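Local coordinates for protein aspartate-semialdehyde dehydrogenase 2 (PDB 2R00) that catalyses the NADPH-dependent reductive dephosphorylation of L-aspartyl-4-phosphate to L-aspartate-semialdehyde, a step on the way to lysine, methionine and threonine, at residues Pro255-Gln260 and Ser302-Ile307; Ile149-Val154 and His249-Ala254; Ala139-Tyr144 and Lys222-Pro227; Val292-Val297 and Ile307-Val312; Leu107-Val112 and Ala321-Gln326. All blocks are in the same frame, centred on the assembly; numbering follows the deposited sequence.

Interaction 1 (Pro255-Gln260 and Ser302-Ile307); sequences PIDAEQ and SHHSGI
I256 and I307 form the tight part of this contact. CG2 of I256 lies 3.9 Å from CG1 of I307, and both residues are buried. CD1 of I307 reaches further, to 3.8 Å from CA of A258 in the first turn of helix 258-267. V261 and M264 of that helix, with V147 of helix 131-147, pack on I256. One backbone bond joins the segments: I256 N donates to H304 O at 2.9 Å. It is nearly straight, 174° at the hydrogen, with the donor above the carbonyl plane. The solvent side is looser. H304 is exposed, and the edge of its imidazole faces the D257 carboxylate, with H304 CE1 3.4 Å from D257 OD2. The two flat groups are turned 79° apart. D257 is the N-cap of the helix. Its OD1 accepts from E259 N through the anti lone pair, while D257 N donates to Q260 OE1 at 2.7 Å, so D257 and Q260 make a capping box. N299 ties the same corner by accepting from A258 N. The chemistry implies a helix start fixed to the start of strand 306-313 by apolar packing and one backbone hydrogen bond, with the D257 charge probably favouring a protonated H304.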
# COMPACT_ATOMS: atom_id res chain seq x y z
N PRO A 255 4.57 -22.08 10.10
CA PRO A 255 5.62 -21.16 9.65
C PRO A 255 6.13 -21.56 8.28
O PRO A 255 6.17 -22.75 7.97
CB PRO A 255 6.74 -21.38 10.68
CG PRO A 255 6.11 -22.07 11.84
CD PRO A 255 4.96 -22.83 11.30
N ILE A 256 6.50 -20.58 7.47
CA ILE A 256 7.11 -20.83 6.16
C ILE A 256 8.09 -19.71 5.80
O ILE A 256 7.78 -18.53 5.95
CB ILE A 256 6.05 -21.04 5.05
CG1 ILE A 256 6.73 -21.57 3.78
CG2 ILE A 256 5.23 -19.76 4.78
CD1 ILE A 256 5.75 -22.03 2.71
N ASP A 257 9.27 -20.10 5.33
CA ASP A 257 10.33 -19.13 5.04
C ASP A 257 10.06 -18.44 3.71
O ASP A 257 9.59 -19.07 2.76
CB ASP A 257 11.70 -19.82 5.00
CG ASP A 257 12.84 -18.86 5.32
OD1 ASP A 257 13.12 -17.96 4.50
OD2 ASP A 257 13.46 -19.02 6.40
N ALA A 258 10.35 -17.14 3.66
CA ALA A 258 10.22 -16.34 2.45
C ALA A 258 10.90 -17.02 1.25
O ALA A 258 10.37 -17.00 0.14
CB ALA A 258 10.79 -14.96 2.66
N GLU A 259 12.06 -17.62 1.50
CA GLU A 259 12.83 -18.30 0.46
C GLU A 259 12.06 -19.48 -0.11
O GLU A 259 12.12 -19.73 -1.30
CB GLU A 259 14.18 -18.79 1.01
CG GLU A 259 15.13 -17.68 1.41
CD GLU A 259 15.65 -16.88 0.21
OE1 GLU A 259 15.64 -17.41 -0.93
OE2 GLU A 259 16.08 -15.73 0.43
N GLN A 260 11.33 -20.19 0.75
CA GLN A 260 10.53 -21.33 0.32
C GLN A 260 9.38 -20.85 -0.57
O GLN A 260 9.22 -21.34 -1.70
CB GLN A 260 10.01 -22.14 1.52
CG GLN A 260 11.13 -22.71 2.40
CD GLN A 260 10.64 -23.30 3.72
OE1 GLN A 260 10.01 -22.60 4.54
NE2 GLN A 260 10.95 -24.57 3.95
N SER A 302 11.09 -12.01 12.60
CA SER A 302 10.94 -12.95 13.74
C SER A 302 9.55 -13.58 13.85
O SER A 302 9.17 -14.11 14.90
CB SER A 302 11.34 -12.29 15.06
OG SER A 302 12.65 -11.75 14.99
N HIS A 303 8.79 -13.53 12.75
CA HIS A 303 7.44 -14.07 12.71
C HIS A 303 7.21 -14.72 11.35
O HIS A 303 6.64 -14.13 10.44
CB HIS A 303 6.42 -12.96 12.99
CG HIS A 303 4.99 -13.41 12.94
ND1 HIS A 303 4.47 -14.35 13.81
CD2 HIS A 303 3.97 -13.04 12.13
CE1 HIS A 303 3.19 -14.54 13.53
NE2 HIS A 303 2.86 -13.76 12.52
N HIS A 304 7.68 -15.96 11.22
CA HIS A 304 7.68 -16.68 9.95
C HIS A 304 6.34 -17.32 9.57
O HIS A 304 6.20 -17.87 8.47
CB HIS A 304 8.82 -17.69 9.90
CG HIS A 304 10.16 -17.07 9.62
ND1 HIS A 304 11.08 -17.66 8.78
CD2 HIS A 304 10.71 -15.91 10.04
CE1 HIS A 304 12.15 -16.88 8.70
NE2 HIS A 304 11.95 -15.82 9.46
N SER A 305 5.36 -17.24 10.47
CA SER A 305 3.97 -17.51 10.08
C SER A 305 3.29 -16.22 9.55
O SER A 305 2.07 -16.18 9.32
CB SER A 305 3.18 -18.22 11.19
OG SER A 305 2.93 -17.37 12.30
N GLY A 306 4.10 -15.18 9.36
CA GLY A 306 3.67 -13.99 8.64
C GLY A 306 4.46 -13.85 7.35
O GLY A 306 5.69 -13.81 7.36
N ILE A 307 3.74 -13.79 6.23
CA ILE A 307 4.35 -13.63 4.91
C ILE A 307 3.77 -12.41 4.20
O ILE A 307 2.56 -12.15 4.26
CB ILE A 307 4.22 -14.94 4.05
CG1 ILE A 307 5.42 -15.86 4.28
CG2 ILE A 307 4.10 -14.65 2.55
CD1 ILE A 307 6.67 -15.46 3.43

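Interaction 2 (Ile149-Val154 and His249-Ala254)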
# COMPACT_ATOMS: atom_id res chain seq x y z
N ILE A 149 -3.93 -20.80 5.49
CA ILE A 149 -4.05 -19.36 5.73
C ILE A 149 -5.16 -19.09 6.75
O ILE A 149 -6.30 -19.52 6.57
CB ILE A 149 -4.31 -18.55 4.43
CG1 ILE A 149 -3.16 -18.72 3.44
CG2 ILE A 149 -4.51 -17.06 4.77
CD1 ILE A 149 -3.40 -18.10 2.09
N GLU A 150 -4.79 -18.38 7.81
CA GLU A 150 -5.69 -18.02 8.89
C GLU A 150 -6.32 -16.66 8.60
O GLU A 150 -7.54 -16.50 8.70
CB GLU A 150 -4.89 -17.98 10.20
CG GLU A 150 -5.71 -17.80 11.47
CD GLU A 150 -4.84 -17.90 12.72
OE1 GLU A 150 -5.38 -18.30 13.79
OE2 GLU A 150 -3.62 -17.61 12.65
N ARG A 151 -5.48 -15.70 8.22
CA ARG A 151 -5.93 -14.34 7.99
C ARG A 151 -5.16 -13.68 6.83
O ARG A 151 -3.94 -13.83 6.73
CB ARG A 151 -5.75 -13.52 9.26
CG ARG A 151 -6.44 -12.17 9.26
CD ARG A 151 -6.17 -11.40 10.55
NE ARG A 151 -5.92 -12.31 11.67
CZ ARG A 151 -4.78 -12.36 12.35
NH1 ARG A 151 -3.79 -11.53 12.05
NH2 ARG A 151 -4.65 -13.22 13.35
N ILE A 152 -5.90 -12.99 5.96
CA ILE A 152 -5.31 -12.17 4.89
C ILE A 152 -5.67 -10.71 5.15
O ILE A 152 -6.86 -10.37 5.27
CB ILE A 152 -5.83 -12.55 3.47
CG1 ILE A 152 -5.52 -14.01 3.13
CG2 ILE A 152 -5.23 -11.62 2.40
CD1 ILE A 152 -6.42 -14.61 2.02
N ASN A 153 -4.65 -9.86 5.23
CA ASN A 153 -4.84 -8.42 5.16
C ASN A 153 -4.26 -7.91 3.84
O ASN A 153 -3.09 -8.15 3.52
CB ASN A 153 -4.18 -7.73 6.37
CG ASN A 153 -4.98 -7.91 7.66
OD1 ASN A 153 -5.33 -9.04 8.03
ND2 ASN A 153 -5.28 -6.81 8.35
N VAL A 154 -5.10 -7.23 3.06
CA VAL A 154 -4.72 -6.85 1.71
C VAL A 154 -5.15 -5.41 1.40
O VAL A 154 -6.27 -5.01 1.72
CB VAL A 154 -5.27 -7.85 0.65
CG1 VAL A 154 -6.83 -7.98 0.72
CG2 VAL A 154 -4.79 -7.50 -0.77
N HIS A 249 -0.56 -9.20 3.13
CA HIS A 249 -0.02 -9.86 4.30
C HIS A 249 -0.87 -11.08 4.63
O HIS A 249 -2.10 -10.97 4.70
CB HIS A 249 0.04 -8.93 5.52
CG HIS A 249 0.46 -9.63 6.77
ND1 HIS A 249 1.78 -9.85 7.10
CD2 HIS A 249 -0.27 -10.20 7.76
CE1 HIS A 249 1.85 -10.50 8.25
NE2 HIS A 249 0.62 -10.73 8.67
N VAL A 250 -0.22 -12.23 4.82
CA VAL A 250 -0.92 -13.45 5.22
C VAL A 250 -0.39 -14.04 6.53
O VAL A 250 0.81 -14.12 6.76
CB VAL A 250 -0.96 -14.53 4.09
CG1 VAL A 250 -1.67 -13.96 2.85
CG2 VAL A 250 0.41 -15.01 3.71
N GLU A 251 -1.33 -14.40 7.39
CA GLU A 251 -1.04 -15.12 8.61
C GLU A 251 -1.29 -16.59 8.28
O GLU A 251 -2.43 -16.98 7.96
CB GLU A 251 -1.98 -14.62 9.70
CG GLU A 251 -1.54 -14.88 11.12
CD GLU A 251 -0.23 -14.21 11.48
OE1 GLU A 251 0.54 -14.86 12.21
OE2 GLU A 251 0.05 -13.07 11.05
N THR A 252 -0.22 -17.38 8.28
CA THR A 252 -0.30 -18.79 7.89
C THR A 252 -0.57 -19.68 9.12
O THR A 252 -0.44 -19.22 10.26
CB THR A 252 0.97 -19.26 7.15
OG1 THR A 252 2.11 -19.12 8.01
CG2 THR A 252 1.20 -18.43 5.89
N ARG A 253 -0.96 -20.93 8.89
CA ARG A 253 -1.25 -21.83 10.02
C ARG A 253 0.01 -22.58 10.46
O ARG A 253 0.07 -23.10 11.57
CB ARG A 253 -2.41 -22.79 9.71
CG ARG A 253 -3.74 -22.09 9.42
CD ARG A 253 -4.92 -23.06 9.46
NE ARG A 253 -6.16 -22.45 8.95
CZ ARG A 253 -7.00 -21.72 9.69
NH1 ARG A 253 -6.77 -21.50 10.97
NH2 ARG A 253 -8.10 -21.22 9.13
N ALA A 254 1.01 -22.62 9.58
CA ALA A 254 2.35 -23.13 9.92
C ALA A 254 3.40 -22.15 9.41
O ALA A 254 3.18 -21.49 8.39
CB ALA A 254 2.56 -24.50 9.32
O HOH W 1 -5.99 -22.97 6.07
O HOH W 2 -8.10 -21.59 6.61
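R151 and E251 both carry CG anti to the backbone N, with chi1 -167° and -160°, and their side chains run side by side. This puts E251 CG over one face of the R151 guanidinium, 4.1 Å from R151 NH1. E251 OE2 is 4.3 Å from R151 NH1 but well out of the guanidinium plane, so only the charges attract. H249 NE2 gives E251 OE2 a weak hydrogen bond, while H249 ND1 bonds N308 OD1. Under these groups strands 149-159 and 244-252 run antiparallel. N153 and H249 exchange two backbone bonds. At the other end E150 and R151 both face E251 in a classic beta bulge: E251 O takes E150 N at 2.7 Å and, weakly, R151 N. On the other face I152 CG1 meets V250 CG1 at 3.9 Å, against L140 of helix 131-147. At the exposed end E150 CA lies over the centre of the R253 guanidinium, 3.9 Å from its plane. One water accepts from both I149 N and R253 NE. N153 ND2 bonds D300 of the second subunit. R151 forms a long, weak ion pair with E251 of that subunit, and E251 with its R151. The chemistry implies a polar face suited to the dimer interface, backed by an apolar one.

Interaction 3 (Ala139-Tyr144 and Lys222-Pro227); sequences ALKPIY and KIFNDP
Y144 and F224 make the aromatic part of the contact. Their rings stack face to face, with centroids 4.5 Å apart and planes at 22°. The overlap is offset: F224 CD1 sits over the centre of the Y144 ring, whereas Y144 CD1 lies toward the rim of the F224 ring. The closest approach is F224 CE1 to Y144 CG, 3.8 Å. The two side chains slide past each other in opposite directions. Y144 CG is anti to the backbone N (chi1 -176°), which puts CG on the side of helix 211-223.

Apolar contacts line the edge of the F224 ring. L140 CB lies 4.2 Å from F224 CZ, and K141 CD is 4.0 Å from F224 CE1. The amine of K141 turns elsewhere, to a salt bridge with D145. I149 and I152 of strand 149-159 also pack against this cluster.

The polar part is one hydrogen bond. Y144 OH donates to D226 OD1 at 2.7 Å, meeting the oxygen on its anti side. The other oxygen, D226 OD2, bonds S228 OG. Helix 211-223 ends in a Schellman motif, with N225 at positive phi as its C-prime residue, and D226 follows it. The chemistry implies that stack and hydrogen bond together fix the rotation of the tyrosine ring, and that both carboxylate oxygens of D226 are satisfied as the chain leaves the helix.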
# COMPACT_ATOMS: atom_id res chain seq x y z
N ALA A 139 -1.63 -15.87 -6.57
CA ALA A 139 -0.43 -15.72 -5.75
C ALA A 139 -0.46 -16.48 -4.42
O ALA A 139 0.56 -16.99 -3.99
CB ALA A 139 -0.12 -14.23 -5.51
N LEU A 140 -1.62 -16.55 -3.78
CA LEU A 140 -1.74 -17.12 -2.43
C LEU A 140 -1.95 -18.63 -2.38
O LEU A 140 -1.60 -19.27 -1.38
CB LEU A 140 -2.88 -16.43 -1.67
CG LEU A 140 -2.54 -15.33 -0.65
CD1 LEU A 140 -1.33 -14.53 -1.01
CD2 LEU A 140 -3.75 -14.43 -0.40
N LYS A 141 -2.55 -19.18 -3.43
CA LYS A 141 -2.89 -20.61 -3.45
C LYS A 141 -1.74 -21.57 -3.07
O LYS A 141 -1.96 -22.46 -2.25
CB LYS A 141 -3.56 -21.00 -4.78
CG LYS A 141 -4.16 -22.42 -4.81
CD LYS A 141 -5.05 -22.71 -3.60
CE LYS A 141 -5.94 -23.94 -3.84
NZ LYS A 141 -5.23 -25.03 -4.55
N PRO A 142 -0.53 -21.40 -3.66
CA PRO A 142 0.60 -22.25 -3.24
C PRO A 142 0.94 -22.14 -1.75
O PRO A 142 1.32 -23.14 -1.14
CB PRO A 142 1.77 -21.71 -4.09
CG PRO A 142 1.11 -21.07 -5.27
CD PRO A 142 -0.13 -20.46 -4.73
N ILE A 143 0.82 -20.94 -1.18
CA ILE A 143 1.01 -20.75 0.26
C ILE A 143 -0.11 -21.43 1.06
O ILE A 143 0.15 -22.12 2.05
CB ILE A 143 1.12 -19.25 0.64
CG1 ILE A 143 2.27 -18.59 -0.15
CG2 ILE A 143 1.31 -19.10 2.15
CD1 ILE A 143 2.21 -17.04 -0.23
N TYR A 144 -1.35 -21.23 0.63
CA TYR A 144 -2.50 -21.88 1.25
C TYR A 144 -2.30 -23.39 1.32
O TYR A 144 -2.40 -24.00 2.39
CB TYR A 144 -3.78 -21.55 0.47
CG TYR A 144 -5.04 -22.10 1.10
CD1 TYR A 144 -5.61 -21.48 2.20
CD2 TYR A 144 -5.67 -23.23 0.57
CE1 TYR A 144 -6.77 -21.97 2.78
CE2 TYR A 144 -6.84 -23.73 1.14
CZ TYR A 144 -7.38 -23.09 2.25
OH TYR A 144 -8.54 -23.56 2.84
N LYS A 222 -15.34 -17.66 -0.91
CA LYS A 222 -16.01 -18.54 -1.88
C LYS A 222 -15.00 -19.34 -2.71
O LYS A 222 -15.13 -20.56 -2.83
CB LYS A 222 -16.92 -17.73 -2.82
CG LYS A 222 -17.74 -18.57 -3.79
CD LYS A 222 -18.88 -17.76 -4.41
CE LYS A 222 -19.85 -18.63 -5.22
NZ LYS A 222 -21.08 -17.84 -5.64
N ILE A 223 -14.02 -18.66 -3.29
CA ILE A 223 -13.04 -19.33 -4.16
C ILE A 223 -12.22 -20.37 -3.38
O ILE A 223 -12.06 -21.50 -3.85
CB ILE A 223 -12.16 -18.32 -4.93
CG1 ILE A 223 -13.03 -17.53 -5.91
CG2 ILE A 223 -11.03 -19.04 -5.70
CD1 ILE A 223 -12.46 -16.17 -6.35
N PHE A 224 -11.76 -20.00 -2.19
CA PHE A 224 -11.06 -20.96 -1.31
C PHE A 224 -12.02 -22.01 -0.75
O PHE A 224 -11.58 -23.03 -0.22
CB PHE A 224 -10.40 -20.23 -0.13
CG PHE A 224 -9.02 -19.65 -0.43
CD1 PHE A 224 -8.06 -20.39 -1.12
CD2 PHE A 224 -8.67 -18.39 0.03
CE1 PHE A 224 -6.78 -19.87 -1.37
CE2 PHE A 224 -7.39 -17.85 -0.21
CZ PHE A 224 -6.44 -18.60 -0.92
N ASN A 225 -13.32 -21.74 -0.86
CA ASN A 225 -14.37 -22.55 -0.25
C ASN A 225 -14.11 -22.77 1.24
O ASN A 225 -14.19 -23.90 1.75
CB ASN A 225 -14.55 -23.88 -0.99
CG ASN A 225 -15.84 -24.59 -0.62
OD1 ASN A 225 -16.85 -23.95 -0.30
ND2 ASN A 225 -15.81 -25.92 -0.64
N ASP A 226 -13.79 -21.69 1.94
CA ASP A 226 -13.32 -21.78 3.31
C ASP A 226 -13.82 -20.58 4.12
O ASP A 226 -13.15 -19.54 4.16
CB ASP A 226 -11.79 -21.91 3.32
CG ASP A 226 -11.21 -22.11 4.72
OD1 ASP A 226 -9.99 -22.39 4.80
OD2 ASP A 226 -11.95 -21.98 5.72
N PRO A 227 -14.99 -20.72 4.76
CA PRO A 227 -15.60 -19.65 5.56
C PRO A 227 -14.76 -19.23 6.77
O PRO A 227 -15.02 -18.17 7.35
CB PRO A 227 -16.93 -20.27 6.03
CG PRO A 227 -16.75 -21.74 5.89
CD PRO A 227 -15.82 -21.94 4.74

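Interaction 4 (Val292-Val297 and Ile307-Val312); sequences VLVGRV and INLWVV
V312 and L293, and then W310 and G295, are hydrogen-bonded pairs of two antiparallel strands whose axes over these segments approach to 4.7 Å, at 152°. V312 N donates to L293 O at 2.8 Å, and the return bond, L293 N to V312 O, is longer at 3.2 Å. V294 and V311 form the non-hydrogen-bonded pair between them. At R296 the backbone takes positive phi (51°), and the regular pairing stops after G295. The R296 side chain swings over the indole of W310. R296 NH2 sits over the W310 face, 3.2 Å from W310 CD2, and R296 CZ is 4.0 Å from the centroid of the five-membered ring. The guanidinium meets the ring with its edge, at 65°, in a cation-pi contact. These strands are the beta hairpin 292-300/306-313 of the dimerisation domain, with 306-313 next to strand 244-252. The face with W310, over which the R296 guanidinium lies, looks to the second subunit, whose P199 packs on R296 and C197 on W310. The face with V294 and V311 turns to helix 131-147, which carries the catalytic C131. There V294 CG1 meets L309 CD1 at 3.8 Å. V292 CG1 and V311 CG1 are tightly packed at 3.5 Å. Beyond R296, V297 CG2 rests 4.0 Å from L309 CB.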
# COMPACT_ATOMS: atom_id res chain seq x y z
N VAL A 292 0.52 -13.01 -13.40
CA VAL A 292 0.47 -12.44 -12.06
C VAL A 292 1.92 -12.13 -11.65
O VAL A 292 2.73 -13.04 -11.45
CB VAL A 292 -0.25 -13.41 -11.09
CG1 VAL A 292 -0.15 -12.96 -9.65
CG2 VAL A 292 -1.72 -13.56 -11.50
N LEU A 293 2.24 -10.84 -11.57
CA LEU A 293 3.58 -10.35 -11.27
C LEU A 293 3.75 -10.19 -9.76
O LEU A 293 3.02 -9.42 -9.14
CB LEU A 293 3.81 -9.00 -11.97
CG LEU A 293 4.12 -8.84 -13.47
CD1 LEU A 293 3.98 -10.10 -14.33
CD2 LEU A 293 3.31 -7.68 -14.05
N VAL A 294 4.68 -10.95 -9.18
CA VAL A 294 4.88 -10.98 -7.72
C VAL A 294 6.29 -10.51 -7.33
O VAL A 294 7.26 -10.83 -8.02
CB VAL A 294 4.56 -12.39 -7.13
CG1 VAL A 294 4.83 -12.43 -5.63
CG2 VAL A 294 3.09 -12.79 -7.42
N GLY A 295 6.39 -9.72 -6.27
CA GLY A 295 7.68 -9.24 -5.75
C GLY A 295 7.63 -8.84 -4.29
O GLY A 295 6.59 -8.98 -3.64
N ARG A 296 8.76 -8.33 -3.78
CA ARG A 296 8.90 -7.89 -2.38
C ARG A 296 8.42 -8.97 -1.41
O ARG A 296 7.73 -8.68 -0.43
CB ARG A 296 8.19 -6.52 -2.15
CG ARG A 296 8.53 -5.79 -0.83
CD ARG A 296 8.35 -4.24 -0.93
NE ARG A 296 7.27 -3.87 -1.84
CZ ARG A 296 7.23 -2.78 -2.60
NH1 ARG A 296 8.21 -1.89 -2.61
NH2 ARG A 296 6.18 -2.60 -3.37
N VAL A 297 8.78 -10.23 -1.70
CA VAL A 297 8.40 -11.39 -0.88
C VAL A 297 9.30 -11.57 0.36
O VAL A 297 10.51 -11.78 0.23
CB VAL A 297 8.38 -12.71 -1.71
CG1 VAL A 297 7.93 -13.90 -0.85
CG2 VAL A 297 7.48 -12.56 -2.96
N ILE A 307 3.74 -13.79 6.23
CA ILE A 307 4.35 -13.63 4.91
C ILE A 307 3.77 -12.41 4.20
O ILE A 307 2.56 -12.15 4.26
CB ILE A 307 4.22 -14.94 4.05
CG1 ILE A 307 5.42 -15.86 4.28
CG2 ILE A 307 4.10 -14.65 2.55
CD1 ILE A 307 6.67 -15.46 3.43
N ASN A 308 4.66 -11.65 3.56
CA ASN A 308 4.32 -10.42 2.85
C ASN A 308 4.75 -10.53 1.39
O ASN A 308 5.80 -11.08 1.09
CB ASN A 308 5.04 -9.23 3.48
CG ASN A 308 4.65 -9.01 4.92
OD1 ASN A 308 3.61 -8.41 5.21
ND2 ASN A 308 5.48 -9.49 5.84
N LEU A 309 3.93 -9.99 0.50
CA LEU A 309 4.23 -9.93 -0.93
C LEU A 309 3.38 -8.85 -1.57
O LEU A 309 2.34 -8.47 -1.03
CB LEU A 309 3.98 -11.28 -1.61
CG LEU A 309 2.54 -11.84 -1.58
CD1 LEU A 309 2.27 -12.67 -2.81
CD2 LEU A 309 2.28 -12.64 -0.33
N TRP A 310 3.84 -8.35 -2.72
CA TRP A 310 3.07 -7.45 -3.56
C TRP A 310 2.78 -8.13 -4.88
O TRP A 310 3.60 -8.89 -5.39
CB TRP A 310 3.82 -6.14 -3.81
CG TRP A 310 3.78 -5.19 -2.63
CD1 TRP A 310 4.23 -5.43 -1.36
CD2 TRP A 310 3.28 -3.85 -2.64
NE1 TRP A 310 4.03 -4.32 -0.57
CE2 TRP A 310 3.45 -3.33 -1.33
CE3 TRP A 310 2.70 -3.03 -3.62
CZ2 TRP A 310 3.07 -2.04 -0.98
CZ3 TRP A 310 2.31 -1.75 -3.27
CH2 TRP A 310 2.50 -1.26 -1.96
N VAL A 311 1.59 -7.86 -5.42
CA VAL A 311 1.10 -8.52 -6.62
C VAL A 311 0.64 -7.42 -7.56
O VAL A 311 -0.10 -6.52 -7.15
CB VAL A 311 -0.08 -9.48 -6.29
CG1 VAL A 311 -0.51 -10.24 -7.53
CG2 VAL A 311 0.29 -10.43 -5.19
N VAL A 312 1.09 -7.48 -8.81
CA VAL A 312 0.78 -6.46 -9.79
C VAL A 312 0.17 -7.08 -11.05
O VAL A 312 0.54 -8.18 -11.47
CB VAL A 312 2.04 -5.59 -10.13
CG1 VAL A 312 1.80 -4.68 -11.32
CG2 VAL A 312 2.45 -4.73 -8.92

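Interaction 5 (Leu107-Val112 and Ala321-Gln326)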
# COMPACT_ATOMS: atom_id res chain seq x y z
N LEU A 107 -17.83 -19.50 -8.72
CA LEU A 107 -16.97 -18.34 -8.96
C LEU A 107 -15.54 -18.85 -9.11
O LEU A 107 -14.95 -19.32 -8.15
CB LEU A 107 -17.05 -17.37 -7.78
CG LEU A 107 -16.13 -16.14 -7.75
CD1 LEU A 107 -16.53 -15.18 -8.88
CD2 LEU A 107 -16.19 -15.43 -6.38
N VAL A 108 -14.98 -18.74 -10.32
CA VAL A 108 -13.84 -19.59 -10.67
C VAL A 108 -12.55 -18.86 -11.04
O VAL A 108 -12.55 -17.98 -11.89
CB VAL A 108 -14.23 -20.60 -11.79
CG1 VAL A 108 -13.03 -21.42 -12.22
CG2 VAL A 108 -15.38 -21.51 -11.32
N VAL A 109 -11.46 -19.25 -10.37
CA VAL A 109 -10.09 -18.97 -10.81
C VAL A 109 -9.46 -20.35 -11.13
O VAL A 109 -9.25 -21.16 -10.23
CB VAL A 109 -9.25 -18.30 -9.68
CG1 VAL A 109 -7.77 -18.19 -10.09
CG2 VAL A 109 -9.82 -16.93 -9.30
N PRO A 110 -9.24 -20.64 -12.44
CA PRO A 110 -8.82 -21.98 -12.88
C PRO A 110 -7.56 -22.57 -12.23
O PRO A 110 -7.44 -23.78 -12.17
CB PRO A 110 -8.63 -21.81 -14.39
CG PRO A 110 -9.55 -20.71 -14.75
CD PRO A 110 -9.45 -19.75 -13.59
N GLU A 111 -6.64 -21.73 -11.74
CA GLU A 111 -5.45 -22.25 -11.06
C GLU A 111 -5.78 -22.66 -9.63
O GLU A 111 -5.00 -23.37 -8.98
CB GLU A 111 -4.34 -21.19 -11.04
CG GLU A 111 -3.81 -20.82 -12.41
CD GLU A 111 -4.53 -19.63 -13.02
OE1 GLU A 111 -5.69 -19.34 -12.63
OE2 GLU A 111 -3.92 -18.99 -13.90
N VAL A 112 -6.93 -22.22 -9.13
CA VAL A 112 -7.25 -22.42 -7.73
C VAL A 112 -8.40 -23.40 -7.52
O VAL A 112 -8.23 -24.41 -6.82
CB VAL A 112 -7.55 -21.06 -7.04
CG1 VAL A 112 -7.94 -21.26 -5.59
CG2 VAL A 112 -6.34 -20.14 -7.14
N ALA A 321 -9.89 -11.08 -18.91
CA ALA A 321 -10.26 -11.76 -20.14
C ALA A 321 -9.66 -13.16 -20.20
O ALA A 321 -10.34 -14.12 -20.55
CB ALA A 321 -9.83 -10.94 -21.34
N THR A 322 -8.38 -13.26 -19.82
CA THR A 322 -7.67 -14.54 -19.79
C THR A 322 -8.27 -15.52 -18.79
O THR A 322 -8.39 -16.71 -19.10
CB THR A 322 -6.18 -14.31 -19.48
OG1 THR A 322 -5.62 -13.48 -20.51
CG2 THR A 322 -5.41 -15.63 -19.41
N ASN A 323 -8.65 -15.04 -17.61
CA ASN A 323 -9.27 -15.93 -16.62
C ASN A 323 -10.54 -16.58 -17.20
O ASN A 323 -10.75 -17.79 -17.07
CB ASN A 323 -9.60 -15.18 -15.32
CG ASN A 323 -9.83 -16.12 -14.16
OD1 ASN A 323 -8.88 -16.66 -13.58
ND2 ASN A 323 -11.10 -16.33 -13.81
N ALA A 324 -11.35 -15.74 -17.84
CA ALA A 324 -12.59 -16.14 -18.52
C ALA A 324 -12.37 -17.18 -19.60
O ALA A 324 -13.11 -18.16 -19.69
CB ALA A 324 -13.27 -14.91 -19.12
N VAL A 325 -11.34 -16.98 -20.43
CA VAL A 325 -11.01 -17.95 -21.47
C VAL A 325 -10.49 -19.28 -20.87
O VAL A 325 -10.88 -20.36 -21.33
CB VAL A 325 -10.04 -17.35 -22.53
CG1 VAL A 325 -9.72 -18.36 -23.64
CG2 VAL A 325 -10.65 -16.09 -23.14
N GLN A 326 -9.67 -19.20 -19.82
CA GLN A 326 -9.20 -20.40 -19.12
C GLN A 326 -10.34 -21.23 -18.54
O GLN A 326 -10.28 -22.47 -18.53
CB GLN A 326 -8.27 -20.03 -17.97
CG GLN A 326 -6.87 -19.59 -18.38
CD GLN A 326 -6.06 -19.13 -17.19
OE1 GLN A 326 -6.30 -18.06 -16.64
NE2 GLN A 326 -5.09 -19.94 -16.79
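N323 reaches from helix 316-335 to the loop at V108. Its CG is anti to the backbone N (chi1 -162°), on the side of the loop. N323 ND2 donates to V108 O at 2.9 Å. The bond lies in both the carbonyl plane and the amide plane. On the other branch N323 OD1 comes within 3.1 Å of P110 CD. One turn on, Q326 has CG anti to the carbonyl carbon and an extended chain beyond it. Q326 CB packs on P110 CG at 3.5 Å, the two side chains crossing at about a right angle. E111 bends at chi2 (92°), and E111 OE2 takes a hydrogen bond from Q326 NE2 at 3.3 Å. The donor stands above the carboxylate plane, and the two flat groups are 85° apart. P129 and I134 also pack on N323, whose side chain is about 8 Å from that of the catalytic C131. The chemistry implies that two side-chain amides, with N323 meeting P110 CD and Q326 meeting P110 CG, hold a loop of the nucleotide-binding domain to the C-terminal helix.

Overall arrangement
From the N terminus, loop 107-112 comes first. Interaction 5 joins it to helix 316-335 and closes a loop of 208 residues. Interactions 1 to 4 all nest inside that loop, within the dimerisation domain. Interaction 3 opens next, on helix 131-147, and crosses interaction 2, because 149-154 falls inside its loop and 249-254 beyond it. Both have closed before interactions 1 and 4 open. These two also cross, and they share I307. Strand 306-313 lies between strands 244-252 and 292-300, so interactions 1, 2 and 4 reach one sheet. Interaction 3 ties helix 131-147, which packs on the sheet, to the end of helix 211-223, and interactions 3 and 5 touch through I223 and L107.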